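Local coordinates for UDP-glucose:anthocyanidin 3-O-glucosyltransferase (Clitoria ternatea, PDB 4REL), which belongs to the plant UDP-dependent glycosyltransferase family and has the GT-B fold, with two Rossmann-like domains facing each other across a cleft, at residues Ala32-Asn46 against Pro56-Ile68. Residues are numbered along the deposited sequence; the frame is centred on the assembly and turned at random.
Sequences APNTSFSFIGTHSSN and PNNIRVFTISDGI. With ACT (acetate ion), chain G.
F62 O is gripped by two donors, G41 N and N46 ND2, which reach it from opposite faces of its carbonyl plane. The G41 bond (3.0 Å) is the regular strand-to-strand one. N46 ND2, at 2.9 Å, comes from above the plane, 61° out of it, while F62 O lies in the N46 amide plane. ND2 also gives a weak bond to T63 OG1. CG1 of V61 packs against the same amide, 3.4 Å from N46 ND2. The first turn of helix 43-50 is thus tied back to the strand that follows it.

Six backbone bonds, from F37 N to N58 O through I64 N to G41 O, pair the strands in parallel. Before them, N58 turns its amide toward the turn at A32-T35. Its CG sits between the backbone N and carbonyl carbon (chi1 62°), and ND2 donates to T35 O at 3.0 Å and also to A29 O. The amide stands nearly upright to the F37 ring, with ND2 at the ring edge. R60 NH1 binds an acetate oxygen at 2.8 Å. Near the other end, I40 CG2 meets I64 CG2 at 3.6 Å.

This is a beta-alpha-beta unit of the N-terminal Rossmann-like sheet. Strand 59-64 is its edge, and 36-42 lies between it and strand 6-10. F37 and I59 face helix 18-31; S38, R60 and F62 face helix 89-104.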
ATOM      1  N   ALA A  32      -0.571  25.132  -0.739  1.00 10.34           N
ATOM      2  CA  ALA A  32      -1.481  26.012  -0.015  1.00 12.62           C
ATOM      3  C   ALA A  32      -0.920  26.395   1.349  1.00 10.90           C
ATOM      4  O   ALA A  32      -1.459  26.001   2.383  1.00 11.21           O
ATOM      5  CB  ALA A  32      -2.852  25.345   0.147  1.00 15.15           C
ATOM      6  N   PRO A  33       0.162  27.182   1.369  1.00 10.21           N
ATOM      7  CA  PRO A  33       0.790  27.524   2.648  1.00 11.50           C
ATOM      8  C   PRO A  33      -0.067  28.411   3.560  1.00 10.82           C
ATOM      9  O   PRO A  33       0.262  28.536   4.735  1.00 12.55           O
ATOM     10  CB  PRO A  33       2.063  28.263   2.225  1.00 14.64           C
ATOM     11  CG  PRO A  33       1.745  28.810   0.877  1.00 12.64           C
ATOM     12  CD  PRO A  33       0.875  27.777   0.224  1.00  8.91           C
ATOM     13  N   ASN A  34      -1.127  29.012   3.036  1.00 11.18           N
ATOM     14  CA  ASN A  34      -2.039  29.805   3.857  1.00 14.08           C
ATOM     15  C   ASN A  34      -3.134  28.981   4.540  1.00 14.70           C
ATOM     16  O   ASN A  34      -3.959  29.512   5.284  1.00 18.28           O
ATOM     17  CB  ASN A  34      -2.651  30.946   3.031  1.00 15.30           C
ATOM     18  CG  ASN A  34      -3.682  30.472   1.988  1.00 29.00           C
ATOM     19  OD1 ASN A  34      -4.464  31.283   1.487  1.00 37.62           O
ATOM     20  ND2 ASN A  34      -3.673  29.177   1.645  1.00 25.17           N
ATOM     21  N   THR A  35      -3.129  27.679   4.281  1.00  9.81           N
ATOM     22  CA  THR A  35      -4.153  26.775   4.798  1.00  7.67           C
ATOM     23  C   THR A  35      -3.547  25.917   5.903  1.00 10.19           C
ATOM     24  O   THR A  35      -2.390  25.510   5.800  1.00  9.54           O
ATOM     25  CB  THR A  35      -4.672  25.869   3.671  1.00 11.08           C
ATOM     26  OG1 THR A  35      -5.358  26.675   2.703  1.00 13.17           O
ATOM     27  CG2 THR A  35      -5.625  24.810   4.201  1.00 11.58           C
ATOM     28  N   SER A  36      -4.320  25.677   6.962  1.00  9.41           N
ATOM     29  CA  SER A  36      -3.873  24.862   8.091  1.00  9.54           C
ATOM     30  C   SER A  36      -4.169  23.403   7.827  1.00 10.07           C
ATOM     31  O   SER A  36      -5.273  23.070   7.393  1.00 11.29           O
ATOM     32  CB  SER A  36      -4.607  25.267   9.367  1.00 10.21           C
ATOM     33  OG  SER A  36      -4.341  26.630   9.680  1.00 12.44           O
ATOM     34  N   PHE A  37      -3.193  22.545   8.115  1.00  8.88           N
ATOM     35  CA  PHE A  37      -3.365  21.100   8.003  1.00  7.82           C
ATOM     36  C   PHE A  37      -3.075  20.467   9.359  1.00  8.40           C
ATOM     37  O   PHE A  37      -1.976  20.600   9.902  1.00 10.88           O
ATOM     38  CB  PHE A  37      -2.447  20.527   6.913  1.00  8.50           C
ATOM     39  CG  PHE A  37      -2.809  20.994   5.521  1.00  9.42           C
ATOM     40  CD1 PHE A  37      -3.601  20.207   4.696  1.00 12.90           C
ATOM     41  CD2 PHE A  37      -2.403  22.240   5.061  1.00 10.44           C
ATOM     42  CE1 PHE A  37      -3.955  20.633   3.417  1.00  9.76           C
ATOM     43  CE2 PHE A  37      -2.760  22.678   3.786  1.00 11.08           C
ATOM     44  CZ  PHE A  37      -3.533  21.871   2.963  1.00 10.51           C
ATOM     45  N   SER A  38      -4.074  19.786   9.908  1.00  8.87           N
ATOM     46  CA  SER A  38      -3.963  19.227  11.244  1.00  8.55           C
ATOM     47  C   SER A  38      -3.986  17.711  11.145  1.00 10.72           C
ATOM     48  O   SER A  38      -5.018  17.118  10.837  1.00 10.14           O
ATOM     49  CB  SER A  38      -5.101  19.740  12.130  1.00  7.96           C
ATOM     50  OG  SER A  38      -4.973  21.148  12.382  1.00  7.85           O
ATOM     51  N   PHE A  39      -2.835  17.101  11.401  1.00  8.30           N
ATOM     52  CA  PHE A  39      -2.631  15.663  11.221  1.00  9.92           C
ATOM     53  C   PHE A  39      -2.849  14.975  12.566  1.00 12.69           C
ATOM     54  O   PHE A  39      -2.116  15.211  13.526  1.00 11.50           O
ATOM     55  CB  PHE A  39      -1.204  15.423  10.707  1.00  8.91           C
ATOM     56  CG  PHE A  39      -0.999  14.094  10.040  1.00  8.94           C
ATOM     57  CD1 PHE A  39      -1.109  13.973   8.664  1.00 11.39           C
ATOM     58  CD2 PHE A  39      -0.679  12.970  10.785  1.00 10.41           C
ATOM     59  CE1 PHE A  39      -0.908  12.756   8.033  1.00  9.22           C
ATOM     60  CE2 PHE A  39      -0.474  11.740  10.161  1.00 11.00           C
ATOM     61  CZ  PHE A  39      -0.590  11.635   8.791  1.00 10.47           C
ATOM     62  N   ILE A  40      -3.856  14.115  12.632  1.00  9.31           N
ATOM     63  CA  ILE A  40      -4.318  13.583  13.906  1.00  8.33           C
ATOM     64  C   ILE A  40      -4.043  12.083  13.956  1.00  7.78           C
ATOM     65  O   ILE A  40      -4.715  11.296  13.291  1.00 11.43           O
ATOM     66  CB  ILE A  40      -5.830  13.841  14.088  1.00  8.44           C
ATOM     67  CG1 ILE A  40      -6.125  15.347  14.012  1.00 10.47           C
ATOM     68  CG2 ILE A  40      -6.323  13.257  15.406  1.00  9.72           C
ATOM     69  CD1 ILE A  40      -7.619  15.682  13.836  1.00  8.42           C
ATOM     70  N   GLY A  41      -3.042  11.693  14.739  1.00  9.44           N
ATOM     71  CA  GLY A  41      -2.666  10.287  14.838  1.00  8.32           C
ATOM     72  C   GLY A  41      -2.605   9.824  16.277  1.00 11.41           C
ATOM     73  O   GLY A  41      -2.977  10.567  17.185  1.00 10.29           O
ATOM     74  N   THR A  42      -2.138   8.596  16.492  1.00 10.24           N
ATOM     75  CA  THR A  42      -1.947   8.084  17.844  1.00 10.84           C
ATOM     76  C   THR A  42      -0.513   8.373  18.263  1.00 13.23           C
ATOM     77  O   THR A  42       0.298   8.806  17.439  1.00 11.65           O
ATOM     78  CB  THR A  42      -2.170   6.573  17.896  1.00 10.61           C
ATOM     79  OG1 THR A  42      -1.253   5.934  16.993  1.00  9.39           O
ATOM     80  CG2 THR A  42      -3.589   6.227  17.467  1.00 11.33           C
ATOM     81  N   HIS A  43      -0.183   8.125  19.526  1.00 13.18           N
ATOM     82  CA  HIS A  43       1.190   8.355  19.964  1.00 12.92           C
ATOM     83  C   HIS A  43       2.124   7.488  19.128  1.00 13.86           C
ATOM     84  O   HIS A  43       3.138   7.965  18.623  1.00 15.75           O
ATOM     85  CB  HIS A  43       1.365   8.093  21.463  1.00 17.03           C
ATOM     86  CG  HIS A  43       2.780   8.224  21.931  1.00 23.42           C
ATOM     87  ND1 HIS A  43       3.303   9.408  22.401  1.00 31.10           N
ATOM     88  CD2 HIS A  43       3.787   7.319  21.983  1.00 28.24           C
ATOM     89  CE1 HIS A  43       4.570   9.227  22.730  1.00 31.10           C
ATOM     90  NE2 HIS A  43       4.888   7.968  22.486  1.00 31.68           N
ATOM     91  N   SER A  44       1.762   6.224  18.935  1.00 14.57           N
ATOM     92  CA  SER A  44       2.620   5.334  18.162  1.00 16.18           C
ATOM     93  C   SER A  44       2.705   5.711  16.676  1.00 15.73           C
ATOM     94  O   SER A  44       3.769   5.593  16.075  1.00 15.60           O
ATOM     95  CB  SER A  44       2.215   3.869  18.346  1.00 20.91           C
ATOM     96  OG  SER A  44       0.910   3.647  17.893  1.00 22.09           O
ATOM     97  N   SER A  45       1.608   6.177  16.080  1.00 10.76           N
ATOM     98  CA  SER A  45       1.662   6.526  14.660  1.00 10.15           C
ATOM     99  C   SER A  45       2.409   7.839  14.457  1.00 10.19           C
ATOM    100  O   SER A  45       3.099   8.021  13.447  1.00 15.71           O
ATOM    101  CB  SER A  45       0.272   6.553  14.005  1.00 10.95           C
ATOM    102  OG  SER A  45      -0.447   7.742  14.284  1.00 11.52           O
ATOM    103  N   ASN A  46       2.273   8.752  15.415  1.00 12.57           N
ATOM    104  CA  ASN A  46       2.992  10.018  15.333  1.00 12.68           C
ATOM    105  C   ASN A  46       4.489   9.792  15.532  1.00 14.38           C
ATOM    106  O   ASN A  46       5.308  10.401  14.849  1.00 15.42           O
ATOM    107  CB  ASN A  46       2.437  11.046  16.324  1.00 12.85           C
ATOM    108  CG  ASN A  46       1.062  11.571  15.920  1.00 14.61           C
ATOM    109  OD1 ASN A  46       0.637  11.425  14.774  1.00 15.17           O
ATOM    110  ND2 ASN A  46       0.377  12.213  16.860  1.00 14.40           N
ATOM    111  N   PRO A  56       6.619  21.292   7.453  1.00 21.79           N
ATOM    112  CA  PRO A  56       6.292  22.696   7.187  1.00 21.24           C
ATOM    113  C   PRO A  56       5.442  23.320   8.283  1.00 20.20           C
ATOM    114  O   PRO A  56       4.780  22.619   9.053  1.00 15.84           O
ATOM    115  CB  PRO A  56       5.507  22.638   5.863  1.00 24.43           C
ATOM    116  CG  PRO A  56       5.181  21.208   5.645  1.00 22.67           C
ATOM    117  CD  PRO A  56       6.270  20.433   6.310  1.00 17.61           C
ATOM    118  N   ASN A  57       5.475  24.646   8.344  1.00 15.84           N
ATOM    119  CA  ASN A  57       4.840  25.386   9.421  1.00 19.83           C
ATOM    120  C   ASN A  57       3.320  25.252   9.459  1.00 21.91           C
ATOM    121  O   ASN A  57       2.712  25.388  10.519  1.00 24.00           O
ATOM    122  CB  ASN A  57       5.240  26.860   9.328  1.00 31.63           C
ATOM    123  CG  ASN A  57       6.741  27.048   9.234  1.00 46.45           C
ATOM    124  OD1 ASN A  57       7.508  26.395   9.949  1.00 51.89           O
ATOM    125  ND2 ASN A  57       7.172  27.937   8.342  1.00 51.86           N
ATOM    126  N   ASN A  58       2.706  24.969   8.314  1.00 17.30           N
ATOM    127  CA  ASN A  58       1.248  24.862   8.269  1.00 14.94           C
ATOM    128  C   ASN A  58       0.702  23.445   8.515  1.00 13.14           C
ATOM    129  O   ASN A  58      -0.503  23.207   8.385  1.00 14.05           O
ATOM    130  CB  ASN A  58       0.670  25.479   6.985  1.00 10.44           C
ATOM    131  CG  ASN A  58       1.144  24.785   5.718  1.00 13.98           C
ATOM    132  OD1 ASN A  58       2.260  24.258   5.648  1.00 13.73           O
ATOM    133  ND2 ASN A  58       0.289  24.787   4.700  1.00 12.27           N
ATOM    134  N   ILE A  59       1.593  22.518   8.870  1.00 10.02           N
ATOM    135  CA  ILE A  59       1.180  21.189   9.318  1.00  8.63           C
ATOM    136  C   ILE A  59       1.442  21.082  10.815  1.00 11.57           C
ATOM    137  O   ILE A  59       2.552  21.365  11.288  1.00 13.25           O
ATOM    138  CB  ILE A  59       1.933  20.050   8.591  1.00  9.59           C
ATOM    139  CG1 ILE A  59       1.656  20.101   7.086  1.00  9.79           C
ATOM    140  CG2 ILE A  59       1.520  18.708   9.172  1.00  8.79           C
ATOM    141  CD1 ILE A  59       2.398  19.029   6.277  1.00  9.16           C
ATOM    142  N   ARG A  60       0.417  20.705  11.568  1.00  7.27           N
ATOM    143  CA  ARG A  60       0.558  20.540  13.008  1.00  8.54           C
ATOM    144  C   ARG A  60       0.100  19.142  13.350  1.00 12.78           C
ATOM    145  O   ARG A  60      -0.826  18.627  12.728  1.00  9.36           O
ATOM    146  CB  ARG A  60      -0.291  21.566  13.754  1.00  9.25           C
ATOM    147  CG  ARG A  60       0.194  22.994  13.548  1.00 12.55           C
ATOM    148  CD  ARG A  60      -0.828  24.027  14.007  1.00 17.19           C
ATOM    149  NE  ARG A  60      -0.377  25.384  13.672  1.00 23.01           N
ATOM    150  CZ  ARG A  60      -0.649  26.004  12.525  1.00 24.44           C
ATOM    151  NH1 ARG A  60      -1.388  25.406  11.604  1.00 22.11           N
ATOM    152  NH2 ARG A  60      -0.186  27.230  12.303  1.00 22.10           N
ATOM    153  N   VAL A  61       0.738  18.541  14.349  1.00 11.09           N
ATOM    154  CA  VAL A  61       0.469  17.144  14.676  1.00 10.67           C
ATOM    155  C   VAL A  61      -0.241  17.040  16.018  1.00 11.46           C
ATOM    156  O   VAL A  61       0.168  17.669  16.998  1.00 12.42           O
ATOM    157  CB  VAL A  61       1.775  16.341  14.698  1.00 11.05           C
ATOM    158  CG1 VAL A  61       1.519  14.905  15.148  1.00 12.24           C
ATOM    159  CG2 VAL A  61       2.411  16.359  13.315  1.00 13.32           C
ATOM    160  N   PHE A  62      -1.325  16.266  16.053  1.00  7.90           N
ATOM    161  CA  PHE A  62      -2.090  16.079  17.283  1.00  9.49           C
ATOM    162  C   PHE A  62      -2.232  14.605  17.604  1.00 13.16           C
ATOM    163  O   PHE A  62      -2.126  13.756  16.713  1.00 12.98           O
ATOM    164  CB  PHE A  62      -3.456  16.764  17.170  1.00 10.05           C
ATOM    165  CG  PHE A  62      -3.351  18.229  16.843  1.00 10.60           C
ATOM    166  CD1 PHE A  62      -3.074  19.149  17.836  1.00 13.16           C
ATOM    167  CD2 PHE A  62      -3.481  18.680  15.533  1.00 10.51           C
ATOM    168  CE1 PHE A  62      -2.939  20.489  17.541  1.00 11.25           C
ATOM    169  CE2 PHE A  62      -3.351  20.028  15.230  1.00  9.59           C
ATOM    170  CZ  PHE A  62      -3.083  20.933  16.235  1.00 13.56           C
ATOM    171  N   THR A  63      -2.456  14.303  18.878  1.00  8.89           N
ATOM    172  CA  THR A  63      -2.473  12.913  19.333  1.00  7.19           C
ATOM    173  C   THR A  63      -3.809  12.509  19.952  1.00 11.43           C
ATOM    174  O   THR A  63      -4.326  13.192  20.839  1.00 11.54           O
ATOM    175  CB  THR A  63      -1.374  12.676  20.371  1.00 12.17           C
ATOM    176  OG1 THR A  63      -0.099  13.019  19.807  1.00 14.21           O
ATOM    177  CG2 THR A  63      -1.352  11.217  20.820  1.00 12.96           C
ATOM    178  N   ILE A  64      -4.347  11.381  19.492  1.00 10.57           N
ATOM    179  CA  ILE A  64      -5.553  10.796  20.082  1.00  9.46           C
ATOM    180  C   ILE A  64      -5.266   9.383  20.601  1.00 10.85           C
ATOM    181  O   ILE A  64      -4.180   8.835  20.381  1.00 12.90           O
ATOM    182  CB  ILE A  64      -6.729  10.764  19.095  1.00  7.34           C
ATOM    183  CG1 ILE A  64      -6.372   9.943  17.853  1.00  9.27           C
ATOM    184  CG2 ILE A  64      -7.151  12.189  18.714  1.00  9.35           C
ATOM    185  CD1 ILE A  64      -7.522   9.799  16.848  1.00 14.67           C
ATOM    186  N   SER A  65      -6.238   8.796  21.292  1.00  9.57           N
ATOM    187  CA  SER A  65      -6.060   7.462  21.880  1.00 11.30           C
ATOM    188  C   SER A  65      -5.865   6.357  20.838  1.00 14.26           C
ATOM    189  O   SER A  65      -6.453   6.408  19.759  1.00 10.91           O
ATOM    190  CB  SER A  65      -7.273   7.106  22.748  1.00 12.93           C
ATOM    191  OG  SER A  65      -7.135   5.796  23.285  1.00 16.47           O
ATOM    192  N   ASP A  66      -5.054   5.349  21.171  1.00 11.19           N
ATOM    193  CA  ASP A  66      -4.932   4.169  20.319  1.00 10.48           C
ATOM    194  C   ASP A  66      -5.915   3.060  20.694  1.00 11.93           C
ATOM    195  O   ASP A  66      -5.984   2.031  20.018  1.00 10.76           O
ATOM    196  CB  ASP A  66      -3.490   3.634  20.289  1.00 13.12           C
ATOM    197  CG  ASP A  66      -2.962   3.236  21.668  1.00 13.33           C
ATOM    198  OD1 ASP A  66      -3.736   3.189  22.649  1.00 13.13           O
ATOM    199  OD2 ASP A  66      -1.747   2.956  21.771  1.00 16.00           O
ATOM    200  N   GLY A  67      -6.688   3.276  21.755  1.00 11.51           N
ATOM    201  CA  GLY A  67      -7.699   2.310  22.155  1.00 13.11           C
ATOM    202  C   GLY A  67      -7.159   1.162  22.977  1.00 10.67           C
ATOM    203  O   GLY A  67      -7.885   0.215  23.299  1.00 12.07           O
ATOM    204  N   ILE A  68      -5.881   1.246  23.324  1.00  9.59           N
ATOM    205  CA  ILE A  68      -5.244   0.211  24.132  1.00 11.75           C
ATOM    206  C   ILE A  68      -5.128   0.747  25.555  1.00 14.76           C
ATOM    207  O   ILE A  68      -4.270   1.586  25.829  1.00 17.42           O
ATOM    208  CB  ILE A  68      -3.829  -0.115  23.601  1.00 10.67           C
ATOM    209  CG1 ILE A  68      -3.873  -0.501  22.123  1.00 13.94           C
ATOM    210  CG2 ILE A  68      -3.191  -1.251  24.426  1.00 12.72           C
ATOM    211  CD1 ILE A  68      -2.503  -0.789  21.532  1.00 15.76           C
TER
HETATM  212  C   ACT G1006      -0.882  27.954   9.015  1.00 33.80           C
HETATM  213  O   ACT G1006      -1.737  27.233   9.575  1.00 25.92           O
HETATM  214  OXT ACT G1006       0.204  28.232   9.579  1.00 41.42           O
HETATM  215  CH3 ACT G1006      -1.230  28.605   7.703  1.00 19.79           C
HETATM  216  O   HOH W   1      -2.735  22.855  11.567  1.00 15.24           O
HETATM  217  O   HOH W   2      -2.202   7.308  21.416  1.00 12.77           O
HETATM  218  O   HOH W   3      -0.305   1.928  19.859  1.00 18.88           O
HETATM  219  O   HOH W   4      -0.241   5.131  20.714  1.00 19.80           O